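PDB 2Z99: putative uncharacterized protein from Mycobacterium tuberculosis, which probably takes part in chromosome segregation and condensation during cell division, as the ScpB partner of the bacterial SMC complex. Local coordinates for residues L103-V108 with A130-L135; V115-V120 with V153-T158; D28-A33 with G73-T78; G60-I65 with Y77-F82. All coordinates share one frame; numbering follows the deposited sequence.

The four contacts fall into two pairs, one in each of two winged-helix modules. Contacts 3 and 4 come first in the chain and share Tyr77 and Thr78 of strand 73-78; their centres lie about 15 Å apart. Contacts 1 and 2 follow in the second module, about 10 Å apart between centres, with alternating segments that interlock helices 100-112, 117-124 and 129-137 with the sheet of strand 153-157. The two pairs sit on opposite sides of the chain's centre, 41 to 53 Å apart between contact centres, and helix 83-94 lies between them in sequence. Contacts 3 and 4 also touch the second subunit, whereas contacts 1 and 2 do not, so dimer packing involves the first module's pair.

Contact 1 (L103-V108 with A130-L135); sequences LETLAV and AVMRTL
Leu135 fits against Thr105 and Leu106 where helices 100-112 and 129-137 cross in the helical core of the second winged-helix module, at the first and third helices of its helix-turn-helix bundle. The axes of segments 103-108 and 130-135 approach to 10.0 Å at a signed crossing angle of -74°, a steep crossing that limits the touching residues to a small, largely apolar patch. From Leu135 CB the chain runs to CG, anti to its own carbonyl carbon (chi1 -76°), and the fork does the touching. CD1 slides past Thr105, with its hydroxyl OG1 at 3.7 Å, and lies 3.9 Å from Leu106 CA. CD2, the other tip, meets the branch point of Leu106, CG, at 3.8 Å. The two leucine side chains pass at a slant, and CD2 also comes within 4.2 Å of Leu106 CB. Thr105 and Val131 reach toward each other tip to tip through methyls Thr105 CG2 and Val131 CG1; their modelled separation is doubtfully short, and only their facing is secure. Thr105 OG1 is buried here without a polar partner in the model, lying among carbons of Val131 and Leu135. Outside the two segments, Ile141 of strand 141-146 packs on Leu106, Met132 and Leu135, closing the core toward the sheet, while Val120 and Arg124 of helix 117-124 touch Thr105. On the Val131 side, one carbonyl takes two donors: Leu135 N at 2.9 Å from Val131 O, and Thr134 OG1, which reaches Val131 O at 3.2 Å from the same face of the carbonyl plane, tilted 35° from it.

Contact 2 (V115-V120 with V153-T158); sequences VTRARV and VTFATT
The Phe155 ring has Val115 O at its edge, in plane, 3.5 Å from CD1; also at the edge, in plane, is a water that links Arg117 N to Val153 O. Arg117 brings its guanidinium obliquely to the far end of the ring, NH1 lying 4.3 Å from Phe155 CZ, while Met132 and Leu136 of helix 129-137 pack against the same aromatic side chain. Phe155 CG stands anti to its carbonyl carbon (chi1 -68°), beside the backbone N. Phe155 N gives a bent hydrogen bond to Val115 O, 2.8 Å long with 133° at the hydrogen; the return bond, Val115 N to Phe155 O, is weak at 3.3 Å. Segment 115-116 corresponds to the short first strand of a winged helix, beside strand 153-157 of the wing and leading straight into helix 117-124. Thr116 occupies the N-cap position, and its carbonyl receives both Arg119 N and Val120 N. Next along, Thr116 CA makes a C-H contact with Val153 O at 3.5 Å, and its CG2 methyl comes within 3.3 Å of the same oxygen. The water accepts from Arg117 N at 2.8 Å and donates to Val153 O at 2.6 Å.

Contact 3 (D28-A33 with G73-T78); sequences DTPVTA and GWRMYT
Arg75 and Pro30 cross obliquely at the surface, the arginine running past the pyrrolidine ring with CG anti to the backbone N (chi1 -178°) and the chain extended on to NE. Its CD lies 3.9 Å from both Pro30 CD and Pro30 CG, so the aliphatic arm touches the CG-CD side of the ring. Beyond it, the guanidinium is laid under the backbone of the loop: Thr29 CA sits 4.0 Å above its plane, over the centre, and Asp28 O is over the same face. NH2 is near Asp28 O, but the angle is too poor for a hydrogen bond; the Asp28 carboxylate, 4.9 Å away from OD1 to Arg75 NH2, could add only a long-range attraction. Tyr77 comes to Pro30 at about a right angle, its OH 4.0 Å from Pro30 CG. One residue on, the backbones join. Val31 N donates nearly straight to Trp74 O at 2.9 Å (170°), and Trp74 N returns a bond to Val31 O that is doubtfully short in the model. Val31 CG2 rests 3.2 Å from Trp74 O. Val31 O and Ala33 N lie at the edge of the indole, near its plane, and the ring packs with Leu51 and Ala55 of helix 44-60. Gly73, at positive phi (123°), brings its CA up against Val31 O, doubtfully close in the model, where a CB would clash. A single antiparallel bridge, from the link between helices 13-26 and 33-40 to strand 73-78, is consistent with the rudimentary first strand of a winged helix meeting its wing hairpin.

Contact 4 (G60-I65 with Y77-F82); sequences GRDSGI and YTRARF
Asp62 and Ser63 meet Arg79 and Arg81 where the wing hairpin of the first winged-helix module begins and ends, the loop after helix 44-60 facing the turn that follows strand 73-78. Arg79 holds that loop by three bonds. Its backbone N donates to Gly64 O at 2.9 Å (170°), extending the pairing of Ile65 with Thr78. Its side chain, bent at chi3 (-69°), turns back so that NE reaches Ser63 O at 2.5 Å, with that oxygen almost exactly in the guanidinium plane, and NH2 makes a weak bond to Ile65 O at 3.0 Å. Asp62 lies between the two arginines: tip to tip, OD2 forms a salt bridge with Arg81 NH1 at 2.7 Å, whereas OD1 stands 3.9 Å from Arg79 NE, well out of the guanidinium plane, a long and purely electrostatic pairing. Phe82 CE2 packs 3.7 Å from Gly64 CA. Ser63 OG accepts from Ile65 N at 3.1 Å, an ST turn, and also bonds Glu21 of the second subunit; Arg81 has a further salt bridge to Glu15 of the second subunit. Leu58 of helix 44-60 packs on Ser63 and Arg79, and Phe82 holds the N-cap position of helix 83-94, which leaves the wing here.

Contact 1 (L103-V108 with A130-L135)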
loop_
_atom_site.group_PDB
_atom_site.type_symbol
_atom_site.label_atom_id
_atom_site.label_comp_id
_atom_site.label_asym_id
_atom_site.label_seq_id
_atom_site.Cartn_x
_atom_site.Cartn_y
_atom_site.Cartn_z
ATOM N N LEU A 103 -8.483 -33.096 4.654
ATOM C CA LEU A 103 -9.879 -33.424 4.406
ATOM C C LEU A 103 -10.073 -34.926 4.580
ATOM O O LEU A 103 -11.059 -35.389 5.166
ATOM C CB LEU A 103 -10.300 -33.003 2.991
ATOM C CG LEU A 103 -10.577 -31.524 2.674
ATOM C CD1 LEU A 103 -11.103 -30.827 3.925
ATOM C CD2 LEU A 103 -9.320 -30.836 2.170
ATOM N N GLU A 104 -9.107 -35.680 4.070
ATOM C CA GLU A 104 -9.120 -37.128 4.149
ATOM C C GLU A 104 -9.316 -37.561 5.598
ATOM O O GLU A 104 -10.237 -38.305 5.911
ATOM C CB GLU A 104 -7.788 -37.678 3.644
ATOM C CG GLU A 104 -7.895 -38.871 2.710
ATOM C CD GLU A 104 -7.925 -38.465 1.247
ATOM O OE1 GLU A 104 -9.000 -38.036 0.770
ATOM O OE2 GLU A 104 -6.866 -38.565 0.581
ATOM N N THR A 105 -8.449 -37.090 6.485
ATOM C CA THR A 105 -8.548 -37.470 7.885
ATOM C C THR A 105 -9.759 -36.860 8.557
ATOM O O THR A 105 -10.251 -37.386 9.553
ATOM C CB THR A 105 -7.251 -37.115 8.680
ATOM O OG1 THR A 105 -7.594 -36.569 9.956
ATOM C CG2 THR A 105 -6.407 -36.141 7.926
ATOM N N LEU A 106 -10.254 -35.759 8.011
ATOM C CA LEU A 106 -11.432 -35.130 8.588
ATOM C C LEU A 106 -12.579 -36.099 8.338
ATOM O O LEU A 106 -13.369 -36.387 9.233
ATOM C CB LEU A 106 -11.732 -33.796 7.901
ATOM C CG LEU A 106 -12.542 -32.738 8.662
ATOM C CD1 LEU A 106 -13.224 -31.857 7.637
ATOM C CD2 LEU A 106 -13.583 -33.363 9.577
ATOM N N ALA A 107 -12.643 -36.606 7.110
ATOM C CA ALA A 107 -13.680 -37.547 6.702
ATOM C C ALA A 107 -13.659 -38.800 7.564
ATOM O O ALA A 107 -14.710 -39.346 7.913
ATOM C CB ALA A 107 -13.498 -37.921 5.248
ATOM N N VAL A 108 -12.462 -39.263 7.907
ATOM C CA VAL A 108 -12.348 -40.446 8.731
ATOM C C VAL A 108 -13.046 -40.206 10.067
ATOM O O VAL A 108 -13.831 -41.037 10.514
ATOM C CB VAL A 108 -10.859 -40.829 8.956
ATOM C CG1 VAL A 108 -10.750 -41.985 9.943
ATOM C CG2 VAL A 108 -10.234 -41.221 7.642
ATOM N N ALA A 130 -0.130 -33.556 13.098
ATOM C CA ALA A 130 -0.160 -32.231 12.487
ATOM C C ALA A 130 -1.563 -31.896 11.998
ATOM O O ALA A 130 -2.073 -30.804 12.263
ATOM C CB ALA A 130 0.839 -32.157 11.329
ATOM N N VAL A 131 -2.184 -32.836 11.291
ATOM C CA VAL A 131 -3.525 -32.628 10.773
ATOM C C VAL A 131 -4.565 -32.633 11.887
ATOM O O VAL A 131 -5.564 -31.922 11.813
ATOM C CB VAL A 131 -3.896 -33.704 9.735
ATOM C CG1 VAL A 131 -5.351 -33.581 9.364
ATOM C CG2 VAL A 131 -3.044 -33.539 8.499
ATOM N N MET A 132 -4.348 -33.448 12.912
ATOM C CA MET A 132 -5.288 -33.494 14.030
ATOM C C MET A 132 -5.286 -32.121 14.683
ATOM O O MET A 132 -6.333 -31.528 14.921
ATOM C CB MET A 132 -4.869 -34.545 15.059
ATOM C CG MET A 132 -5.226 -35.971 14.678
ATOM S SD MET A 132 -6.990 -36.186 14.362
ATOM C CE MET A 132 -7.584 -36.649 15.964
ATOM N N ARG A 133 -4.086 -31.630 14.953
ATOM C CA ARG A 133 -3.888 -30.328 15.565
ATOM C C ARG A 133 -4.651 -29.242 14.812
ATOM O O ARG A 133 -5.496 -28.563 15.397
ATOM C CB ARG A 133 -2.406 -29.984 15.562
ATOM C CG ARG A 133 -2.032 -28.767 16.375
ATOM C CD ARG A 133 -0.623 -28.311 16.031
ATOM N NE ARG A 133 0.303 -29.435 15.967
ATOM C CZ ARG A 133 1.459 -29.407 15.309
ATOM N NH1 ARG A 133 1.832 -28.308 14.662
ATOM N NH2 ARG A 133 2.234 -30.483 15.279
ATOM N N THR A 134 -4.363 -29.071 13.522
ATOM C CA THR A 134 -5.042 -28.026 12.769
ATOM C C THR A 134 -6.553 -28.242 12.792
ATOM O O THR A 134 -7.306 -27.308 13.034
ATOM C CB THR A 134 -4.535 -27.916 11.293
ATOM O OG1 THR A 134 -4.954 -29.061 10.547
ATOM C CG2 THR A 134 -3.020 -27.817 11.246
ATOM N N LEU A 135 -7.000 -29.471 12.558
ATOM C CA LEU A 135 -8.431 -29.755 12.590
ATOM C C LEU A 135 -9.020 -29.331 13.926
ATOM O O LEU A 135 -10.154 -28.863 13.986
ATOM C CB LEU A 135 -8.699 -31.242 12.381
ATOM C CG LEU A 135 -8.579 -31.791 10.967
ATOM C CD1 LEU A 135 -8.959 -33.250 10.985
ATOM C CD2 LEU A 135 -9.487 -31.021 10.035
#

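Contact 2 (V115-V120 with V153-T158)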
loop_
_atom_site.group_PDB
_atom_site.type_symbol
_atom_site.label_atom_id
_atom_site.label_comp_id
_atom_site.label_asym_id
_atom_site.label_seq_id
_atom_site.Cartn_x
_atom_site.Cartn_y
_atom_site.Cartn_z
ATOM N N VAL A 115 -13.999 -41.783 17.513
ATOM C CA VAL A 115 -12.783 -42.477 17.080
ATOM C C VAL A 115 -11.569 -41.973 17.825
ATOM O O VAL A 115 -11.457 -40.781 18.097
ATOM C CB VAL A 115 -12.483 -42.252 15.596
ATOM C CG1 VAL A 115 -13.466 -42.996 14.744
ATOM C CG2 VAL A 115 -12.526 -40.771 15.286
ATOM N N THR A 116 -10.659 -42.885 18.153
ATOM C CA THR A 116 -9.417 -42.524 18.829
ATOM C C THR A 116 -8.474 -42.138 17.699
ATOM O O THR A 116 -8.652 -42.592 16.569
ATOM C CB THR A 116 -8.815 -43.731 19.571
ATOM O OG1 THR A 116 -9.006 -44.911 18.782
ATOM C CG2 THR A 116 -9.478 -43.920 20.932
ATOM N N ARG A 117 -7.475 -41.310 17.963
ATOM C CA ARG A 117 -6.590 -40.976 16.866
ATOM C C ARG A 117 -5.832 -42.228 16.443
ATOM O O ARG A 117 -5.403 -42.334 15.305
ATOM C CB ARG A 117 -5.618 -39.846 17.228
ATOM C CG ARG A 117 -4.796 -40.060 18.459
ATOM C CD ARG A 117 -3.380 -39.580 18.211
ATOM N NE ARG A 117 -3.324 -38.264 17.582
ATOM C CZ ARG A 117 -3.654 -37.120 18.177
ATOM N NH1 ARG A 117 -4.076 -37.107 19.431
ATOM N NH2 ARG A 117 -3.550 -35.976 17.515
ATOM N N ALA A 118 -5.690 -43.185 17.356
ATOM C CA ALA A 118 -4.999 -44.427 17.031
ATOM C C ALA A 118 -5.674 -45.104 15.845
ATOM O O ALA A 118 -5.005 -45.703 15.012
ATOM C CB ALA A 118 -4.993 -45.359 18.223
ATOM N N ARG A 119 -6.997 -45.009 15.759
ATOM C CA ARG A 119 -7.703 -45.627 14.641
ATOM C C ARG A 119 -7.654 -44.730 13.413
ATOM O O ARG A 119 -7.766 -45.203 12.283
ATOM C CB ARG A 119 -9.162 -45.923 14.989
ATOM C CG ARG A 119 -9.909 -46.661 13.877
ATOM C CD ARG A 119 -11.398 -46.803 14.170
ATOM N NE ARG A 119 -11.813 -48.154 14.557
ATOM C CZ ARG A 119 -11.292 -48.856 15.563
ATOM N NH1 ARG A 119 -10.311 -48.348 16.302
ATOM N NH2 ARG A 119 -11.770 -50.066 15.842
ATOM N N VAL A 120 -7.504 -43.430 13.631
ATOM C CA VAL A 120 -7.414 -42.506 12.516
ATOM C C VAL A 120 -6.033 -42.680 11.888
ATOM O O VAL A 120 -5.881 -42.694 10.669
ATOM C CB VAL A 120 -7.572 -41.043 12.970
ATOM C CG1 VAL A 120 -7.346 -40.125 11.797
ATOM C CG2 VAL A 120 -8.963 -40.819 13.550
ATOM N N VAL A 153 -8.535 -40.891 24.405
ATOM C CA VAL A 153 -9.530 -39.897 24.048
ATOM C C VAL A 153 -10.144 -40.221 22.689
ATOM O O VAL A 153 -9.473 -40.736 21.790
ATOM C CB VAL A 153 -8.932 -38.469 24.018
ATOM C CG1 VAL A 153 -8.263 -38.163 25.341
ATOM C CG2 VAL A 153 -7.947 -38.336 22.884
ATOM N N THR A 154 -11.433 -39.932 22.566
ATOM C CA THR A 154 -12.184 -40.168 21.346
ATOM C C THR A 154 -12.468 -38.793 20.738
ATOM O O THR A 154 -12.405 -37.779 21.441
ATOM C CB THR A 154 -13.496 -40.931 21.674
ATOM O OG1 THR A 154 -14.328 -41.012 20.509
ATOM C CG2 THR A 154 -14.245 -40.234 22.791
ATOM N N PHE A 155 -12.767 -38.757 19.438
ATOM C CA PHE A 155 -13.024 -37.497 18.745
ATOM C C PHE A 155 -14.306 -37.497 17.943
ATOM O O PHE A 155 -14.850 -38.548 17.606
ATOM C CB PHE A 155 -11.873 -37.150 17.782
ATOM C CG PHE A 155 -10.583 -36.814 18.467
ATOM C CD1 PHE A 155 -9.743 -37.819 18.929
ATOM C CD2 PHE A 155 -10.237 -35.488 18.702
ATOM C CE1 PHE A 155 -8.583 -37.513 19.614
ATOM C CE2 PHE A 155 -9.075 -35.168 19.389
ATOM C CZ PHE A 155 -8.248 -36.177 19.846
ATOM N N ALA A 156 -14.775 -36.296 17.625
ATOM C CA ALA A 156 -15.975 -36.147 16.827
ATOM C C ALA A 156 -15.939 -34.817 16.109
ATOM O O ALA A 156 -15.208 -33.902 16.494
ATOM C CB ALA A 156 -17.210 -36.232 17.708
ATOM N N THR A 157 -16.720 -34.722 15.045
ATOM C CA THR A 157 -16.810 -33.499 14.285
ATOM C C THR A 157 -17.705 -32.579 15.096
ATOM O O THR A 157 -18.672 -33.026 15.709
ATOM C CB THR A 157 -17.441 -33.747 12.918
ATOM O OG1 THR A 157 -18.731 -34.350 13.086
ATOM C CG2 THR A 157 -16.564 -34.667 12.092
ATOM N N THR A 158 -17.370 -31.297 15.108
ATOM C CA THR A 158 -18.135 -30.315 15.854
ATOM C C THR A 158 -19.415 -29.954 15.121
ATOM O O THR A 158 -19.805 -30.622 14.168
ATOM C CB THR A 158 -17.317 -29.045 16.049
ATOM O OG1 THR A 158 -17.078 -28.434 14.773
ATOM C CG2 THR A 158 -15.980 -29.377 16.707
HETATM O O HOH W 1 -7.109 -40.865 20.735
#

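Contact 3 (D28-A33 with G73-T78)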
loop_
_atom_site.group_PDB
_atom_site.type_symbol
_atom_site.label_atom_id
_atom_site.label_comp_id
_atom_site.label_asym_id
_atom_site.label_seq_id
_atom_site.Cartn_x
_atom_site.Cartn_y
_atom_site.Cartn_z
ATOM N N ASP A 28 2.828 4.900 0.549
ATOM C CA ASP A 28 2.714 3.985 1.679
ATOM C C ASP A 28 2.870 4.746 2.997
ATOM O O ASP A 28 2.912 4.149 4.076
ATOM C CB ASP A 28 3.784 2.894 1.574
ATOM C CG ASP A 28 3.324 1.563 2.156
ATOM O OD1 ASP A 28 2.255 1.051 1.738
ATOM O OD2 ASP A 28 4.039 1.023 3.025
ATOM N N THR A 29 2.955 6.067 2.898
ATOM C CA THR A 29 3.101 6.938 4.064
ATOM C C THR A 29 2.494 8.272 3.668
ATOM O O THR A 29 2.409 8.582 2.492
ATOM C CB THR A 29 4.603 7.185 4.434
ATOM O OG1 THR A 29 5.187 8.124 3.518
ATOM C CG2 THR A 29 5.392 5.897 4.367
ATOM N N PRO A 30 2.062 9.080 4.642
ATOM C CA PRO A 30 1.480 10.371 4.279
ATOM C C PRO A 30 2.411 11.169 3.378
ATOM O O PRO A 30 3.637 11.069 3.492
ATOM C CB PRO A 30 1.285 11.052 5.626
ATOM C CG PRO A 30 0.993 9.907 6.540
ATOM C CD PRO A 30 1.977 8.847 6.095
ATOM N N VAL A 31 1.820 11.930 2.460
ATOM C CA VAL A 31 2.571 12.803 1.570
ATOM C C VAL A 31 2.200 14.209 1.990
ATOM O O VAL A 31 1.184 14.427 2.662
ATOM C CB VAL A 31 2.186 12.666 0.081
ATOM C CG1 VAL A 31 2.993 11.586 -0.565
ATOM C CG2 VAL A 31 0.701 12.391 -0.055
ATOM N N THR A 32 3.015 15.169 1.593
ATOM C CA THR A 32 2.751 16.544 1.953
ATOM C C THR A 32 2.128 17.276 0.775
ATOM O O THR A 32 2.343 16.911 -0.382
ATOM C CB THR A 32 4.055 17.248 2.370
ATOM O OG1 THR A 32 3.760 18.582 2.790
ATOM C CG2 THR A 32 5.038 17.298 1.209
ATOM N N ALA A 33 1.340 18.300 1.074
ATOM C CA ALA A 33 0.717 19.095 0.029
ATOM C C ALA A 33 1.827 19.592 -0.899
ATOM O O ALA A 33 1.680 19.585 -2.128
ATOM C CB ALA A 33 -0.018 20.261 0.641
ATOM N N GLY A 73 1.346 14.741 6.758
ATOM C CA GLY A 73 0.779 15.082 5.460
ATOM C C GLY A 73 -0.602 14.496 5.184
ATOM O O GLY A 73 -1.399 14.308 6.110
ATOM N N TRP A 74 -0.885 14.210 3.911
ATOM C CA TRP A 74 -2.179 13.658 3.503
ATOM C C TRP A 74 -2.073 12.187 3.114
ATOM O O TRP A 74 -1.070 11.757 2.534
ATOM C CB TRP A 74 -2.754 14.422 2.304
ATOM C CG TRP A 74 -3.244 15.806 2.589
ATOM C CD1 TRP A 74 -2.502 16.957 2.590
ATOM C CD2 TRP A 74 -4.587 16.193 2.916
ATOM N NE1 TRP A 74 -3.304 18.036 2.899
ATOM C CE2 TRP A 74 -4.586 17.595 3.102
ATOM C CE3 TRP A 74 -5.789 15.493 3.068
ATOM C CZ2 TRP A 74 -5.738 18.308 3.429
ATOM C CZ3 TRP A 74 -6.943 16.210 3.400
ATOM C CH2 TRP A 74 -6.905 17.600 3.573
ATOM N N ARG A 75 -3.132 11.429 3.395
ATOM C CA ARG A 75 -3.144 10.005 3.084
ATOM C C ARG A 75 -4.564 9.444 3.066
ATOM O O ARG A 75 -5.417 9.892 3.817
ATOM C CB ARG A 75 -2.306 9.272 4.138
ATOM C CG ARG A 75 -2.161 7.773 3.962
ATOM C CD ARG A 75 -1.375 7.178 5.141
ATOM N NE ARG A 75 -0.884 5.835 4.839
ATOM C CZ ARG A 75 -0.126 5.089 5.644
ATOM N NH1 ARG A 75 0.258 5.529 6.846
ATOM N NH2 ARG A 75 0.262 3.889 5.227
ATOM N N MET A 76 -4.817 8.471 2.197
ATOM C CA MET A 76 -6.134 7.839 2.141
ATOM C C MET A 76 -6.229 6.746 3.206
ATOM O O MET A 76 -5.401 5.833 3.241
ATOM C CB MET A 76 -6.378 7.206 0.774
ATOM C CG MET A 76 -6.416 8.193 -0.355
ATOM S SD MET A 76 -7.223 7.539 -1.783
ATOM C CE MET A 76 -5.850 6.807 -2.616
ATOM N N TYR A 77 -7.232 6.845 4.072
ATOM C CA TYR A 77 -7.454 5.868 5.130
ATOM C C TYR A 77 -8.790 5.146 4.940
ATOM O O TYR A 77 -9.639 5.555 4.146
ATOM C CB TYR A 77 -7.498 6.547 6.506
ATOM C CG TYR A 77 -6.219 7.227 6.923
ATOM C CD1 TYR A 77 -5.675 8.254 6.156
ATOM C CD2 TYR A 77 -5.532 6.822 8.069
ATOM C CE1 TYR A 77 -4.474 8.861 6.509
ATOM C CE2 TYR A 77 -4.325 7.423 8.437
ATOM C CZ TYR A 77 -3.800 8.439 7.650
ATOM O OH TYR A 77 -2.597 9.020 7.981
ATOM N N THR A 78 -8.961 4.061 5.686
ATOM C CA THR A 78 -10.201 3.301 5.683
ATOM C C THR A 78 -11.137 4.062 6.628
ATOM O O THR A 78 -10.750 4.405 7.749
ATOM C CB THR A 78 -9.962 1.890 6.214
ATOM O OG1 THR A 78 -9.775 1.001 5.108
ATOM C CG2 THR A 78 -11.123 1.434 7.095
#

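Contact 4 (G60-I65 with Y77-F82)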
loop_
_atom_site.group_PDB
_atom_site.type_symbol
_atom_site.label_atom_id
_atom_site.label_comp_id
_atom_site.label_asym_id
_atom_site.label_seq_id
_atom_site.Cartn_x
_atom_site.Cartn_y
_atom_site.Cartn_z
ATOM N N GLY A 60 -18.687 13.100 2.077
ATOM C CA GLY A 60 -20.006 13.579 1.723
ATOM C C GLY A 60 -20.843 12.399 1.270
ATOM O O GLY A 60 -22.067 12.401 1.410
ATOM N N ARG A 61 -20.185 11.382 0.715
ATOM C CA ARG A 61 -20.896 10.191 0.268
ATOM C C ARG A 61 -20.593 8.999 1.153
ATOM O O ARG A 61 -20.917 7.860 0.815
ATOM C CB ARG A 61 -20.560 9.860 -1.188
ATOM C CG ARG A 61 -19.113 9.605 -1.515
ATOM C CD ARG A 61 -19.004 9.486 -3.024
ATOM N NE ARG A 61 -17.671 9.109 -3.492
ATOM C CZ ARG A 61 -17.131 7.900 -3.351
ATOM N NH1 ARG A 61 -17.797 6.913 -2.748
ATOM N NH2 ARG A 61 -15.912 7.678 -3.823
ATOM N N ASP A 62 -19.975 9.282 2.295
ATOM C CA ASP A 62 -19.627 8.260 3.263
ATOM C C ASP A 62 -18.842 7.156 2.580
ATOM O O ASP A 62 -19.127 5.968 2.758
ATOM C CB ASP A 62 -20.895 7.691 3.896
ATOM C CG ASP A 62 -20.643 7.138 5.276
ATOM O OD1 ASP A 62 -19.545 7.388 5.811
ATOM O OD2 ASP A 62 -21.534 6.474 5.842
ATOM N N SER A 63 -17.844 7.554 1.803
ATOM C CA SER A 63 -17.040 6.593 1.081
ATOM C C SER A 63 -16.313 5.611 2.004
ATOM O O SER A 63 -16.184 5.847 3.208
ATOM C CB SER A 63 -16.023 7.317 0.202
ATOM O OG SER A 63 -15.245 6.370 -0.505
ATOM N N GLY A 64 -15.861 4.496 1.433
ATOM C CA GLY A 64 -15.118 3.524 2.214
ATOM C C GLY A 64 -13.742 4.126 2.463
ATOM O O GLY A 64 -13.053 3.802 3.434
ATOM N N ILE A 65 -13.360 5.027 1.568
ATOM C CA ILE A 65 -12.084 5.722 1.636
ATOM C C ILE A 65 -12.241 7.092 2.295
ATOM O O ILE A 65 -13.144 7.869 1.949
ATOM C CB ILE A 65 -11.493 5.915 0.223
ATOM C CG1 ILE A 65 -11.294 4.554 -0.446
ATOM C CG2 ILE A 65 -10.180 6.677 0.306
ATOM C CD1 ILE A 65 -10.842 4.636 -1.891
ATOM N N TYR A 77 -7.232 6.845 4.072
ATOM C CA TYR A 77 -7.454 5.868 5.130
ATOM C C TYR A 77 -8.790 5.146 4.940
ATOM O O TYR A 77 -9.639 5.555 4.146
ATOM C CB TYR A 77 -7.498 6.547 6.506
ATOM C CG TYR A 77 -6.219 7.227 6.923
ATOM C CD1 TYR A 77 -5.675 8.254 6.156
ATOM C CD2 TYR A 77 -5.532 6.822 8.069
ATOM C CE1 TYR A 77 -4.474 8.861 6.509
ATOM C CE2 TYR A 77 -4.325 7.423 8.437
ATOM C CZ TYR A 77 -3.800 8.439 7.650
ATOM O OH TYR A 77 -2.597 9.020 7.981
ATOM N N THR A 78 -8.961 4.061 5.686
ATOM C CA THR A 78 -10.201 3.301 5.683
ATOM C C THR A 78 -11.137 4.062 6.628
ATOM O O THR A 78 -10.750 4.405 7.749
ATOM C CB THR A 78 -9.962 1.890 6.214
ATOM O OG1 THR A 78 -9.775 1.001 5.108
ATOM C CG2 THR A 78 -11.123 1.434 7.095
ATOM N N ARG A 79 -12.354 4.346 6.180
ATOM C CA ARG A 79 -13.289 5.084 7.018
ATOM C C ARG A 79 -13.649 4.242 8.235
ATOM O O ARG A 79 -13.945 3.050 8.120
ATOM C CB ARG A 79 -14.536 5.468 6.208
ATOM C CG ARG A 79 -15.347 6.601 6.817
ATOM C CD ARG A 79 -16.400 7.146 5.842
ATOM N NE ARG A 79 -15.813 7.870 4.710
ATOM C CZ ARG A 79 -15.370 9.122 4.758
ATOM N NH1 ARG A 79 -15.446 9.820 5.882
ATOM N NH2 ARG A 79 -14.827 9.674 3.686
ATOM N N ALA A 80 -13.603 4.875 9.404
ATOM C CA ALA A 80 -13.874 4.223 10.691
ATOM C C ALA A 80 -14.858 3.051 10.718
ATOM O O ALA A 80 -14.461 1.905 10.955
ATOM C CB ALA A 80 -14.309 5.273 11.721
ATOM N N ARG A 81 -16.136 3.343 10.495
ATOM C CA ARG A 81 -17.176 2.324 10.529
ATOM C C ARG A 81 -16.881 1.046 9.756
ATOM O O ARG A 81 -17.506 0.027 9.999
ATOM C CB ARG A 81 -18.520 2.912 10.050
ATOM C CG ARG A 81 -18.466 3.615 8.685
ATOM C CD ARG A 81 -19.838 4.165 8.240
ATOM N NE ARG A 81 -20.761 3.085 7.927
ATOM C CZ ARG A 81 -21.395 2.947 6.769
ATOM N NH1 ARG A 81 -21.225 3.833 5.800
ATOM N NH2 ARG A 81 -22.154 1.881 6.560
ATOM N N PHE A 82 -15.931 1.078 8.834
ATOM C CA PHE A 82 -15.653 -0.115 8.055
ATOM C C PHE A 82 -14.534 -1.011 8.595
ATOM O O PHE A 82 -14.146 -1.986 7.943
ATOM C CB PHE A 82 -15.361 0.288 6.606
ATOM C CG PHE A 82 -16.487 1.041 5.952
ATOM C CD1 PHE A 82 -17.693 0.409 5.673
ATOM C CD2 PHE A 82 -16.353 2.393 5.644
ATOM C CE1 PHE A 82 -18.748 1.112 5.101
ATOM C CE2 PHE A 82 -17.399 3.107 5.071
ATOM C CZ PHE A 82 -18.603 2.465 4.797
#